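Pectate lyase (Cellvibrio cellulosa, PDB 1GXM) cleaves polygalacturonate by anti-beta-elimination through its family 10 polysaccharide lyase catalytic module, the part described here, cut from a longer protein that also carries carbohydrate-binding modules. Local coordinates at residues G48-N53 with G74-E79. Residues are numbered along the deposited sequence; the frame is centred on the assembly and turned at random.
Sequences GGWPKN and GATITE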
# COMPACT_ATOMS: atom_id res chain seq x y z
N GLY A 48 -13.30 -9.05 12.19
CA GLY A 48 -11.90 -8.88 12.52
C GLY A 48 -11.23 -7.66 11.93
O GLY A 48 -10.12 -7.32 12.31
N GLY A 49 -11.88 -7.02 10.97
CA GLY A 49 -11.37 -5.79 10.40
C GLY A 49 -11.80 -4.58 11.21
O GLY A 49 -12.66 -4.67 12.09
N TRP A 50 -11.25 -3.44 10.87
CA TRP A 50 -11.66 -2.17 11.43
C TRP A 50 -12.26 -1.28 10.36
O TRP A 50 -11.89 -1.37 9.19
CB TRP A 50 -10.51 -1.39 12.03
CG TRP A 50 -10.16 -1.79 13.44
CD1 TRP A 50 -10.48 -1.11 14.55
CD2 TRP A 50 -9.38 -2.91 13.87
NE1 TRP A 50 -9.98 -1.74 15.66
CE2 TRP A 50 -9.30 -2.85 15.27
CE3 TRP A 50 -8.77 -3.98 13.21
CZ2 TRP A 50 -8.61 -3.79 16.01
CZ3 TRP A 50 -8.06 -4.90 13.96
CH2 TRP A 50 -8.00 -4.80 15.34
N PRO A 51 -13.14 -0.39 10.78
CA PRO A 51 -13.60 0.67 9.89
C PRO A 51 -12.49 1.71 9.82
O PRO A 51 -11.58 1.73 10.65
CB PRO A 51 -14.84 1.23 10.61
CG PRO A 51 -15.03 0.42 11.79
CD PRO A 51 -13.73 -0.25 12.12
N LYS A 52 -12.56 2.59 8.83
CA LYS A 52 -11.55 3.64 8.73
C LYS A 52 -11.97 4.92 9.46
O LYS A 52 -13.13 5.08 9.84
CB LYS A 52 -11.23 3.97 7.28
CG LYS A 52 -12.38 4.52 6.50
CD LYS A 52 -11.92 4.99 5.15
CE LYS A 52 -13.04 5.55 4.33
NZ LYS A 52 -12.50 6.00 3.01
N ASN A 53 -10.98 5.78 9.66
CA ASN A 53 -11.18 7.19 10.03
C ASN A 53 -11.70 7.41 11.45
O ASN A 53 -12.23 8.47 11.75
CB ASN A 53 -12.13 7.89 9.04
CG ASN A 53 -11.60 7.93 7.63
OD1 ASN A 53 -10.41 7.72 7.38
ND2 ASN A 53 -12.50 8.19 6.69
N GLY A 74 -4.95 3.15 6.17
CA GLY A 74 -4.20 2.41 7.17
C GLY A 74 -5.05 1.54 8.07
O GLY A 74 -4.54 0.92 9.00
N ALA A 75 -6.35 1.49 7.83
CA ALA A 75 -7.22 0.73 8.71
C ALA A 75 -6.89 -0.75 8.65
O ALA A 75 -6.40 -1.27 7.65
CB ALA A 75 -8.65 0.96 8.36
N THR A 76 -7.18 -1.40 9.78
CA THR A 76 -7.00 -2.82 10.03
C THR A 76 -5.53 -3.16 10.17
O THR A 76 -5.10 -3.68 11.21
CB THR A 76 -7.68 -3.69 8.98
OG1 THR A 76 -9.09 -3.42 8.99
CG2 THR A 76 -7.58 -5.17 9.37
N ILE A 77 -4.75 -2.84 9.16
CA ILE A 77 -3.34 -3.18 9.16
C ILE A 77 -2.59 -2.45 10.26
O ILE A 77 -1.72 -3.04 10.90
CB ILE A 77 -2.70 -2.98 7.76
CG1 ILE A 77 -2.86 -1.55 7.24
CG2 ILE A 77 -3.32 -3.99 6.80
CD1 ILE A 77 -2.10 -1.27 5.94
N THR A 78 -2.95 -1.21 10.53
CA THR A 78 -2.27 -0.46 11.58
C THR A 78 -2.71 -0.96 12.94
O THR A 78 -1.90 -1.25 13.79
CB THR A 78 -2.56 1.02 11.46
OG1 THR A 78 -2.23 1.48 10.14
CG2 THR A 78 -1.67 1.80 12.39
N GLU A 79 -4.02 -1.06 13.13
CA GLU A 79 -4.57 -1.53 14.40
C GLU A 79 -4.02 -2.89 14.79
O GLU A 79 -3.69 -3.13 15.96
CB GLU A 79 -6.11 -1.60 14.36
CG GLU A 79 -6.80 -0.25 14.35
CD GLU A 79 -7.00 0.34 12.98
OE1 GLU A 79 -6.33 -0.08 12.02
OE2 GLU A 79 -7.83 1.26 12.86
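The indole of Trp-50 lies flat against the side chain of Glu-79 in the tight, buried part of this contact. Glu-79 CB sits over the face, 3.5 Å from the centroid of the Trp-50 six-membered ring, a CH-pi contact. The aliphatic CB and CG of Glu-79 give the indole a nonpolar surface, while the carboxylate beyond them reaches polar partners. A bend in the Glu-79 chain (chi2 88°) folds the carboxylate toward Trp-50 CG and CB, its plane 19° from that of the ring. Glu-79 OE2 is hydrogen-bonded to Tyr-56 OH and to a glycerol, probably from the crystallisation liquor; Glu-79 OE1 takes a weak bond from Thr-76 N. Beside the ring, Trp-50 N donates an almost straight hydrogen bond to Thr-76 OG1 (2.9 Å, 178°). A hydroxyl suits this spot because it both accepts and donates, giving its proton to Thr-70 O.

The other end is looser, with Pro-51 and Lys-52 partly exposed. The small Ala-75 CB rests 3.8 Å from Pro-51 O, whereas the extended Lys-52 chain leads away to a salt bridge with Asp-72. The contact thus joins the loop after helix 37-42 to the start of helix 77-90, beside strand 69-70, with Trp-50 NE1 bonded to Val-40 O of helix 37-42.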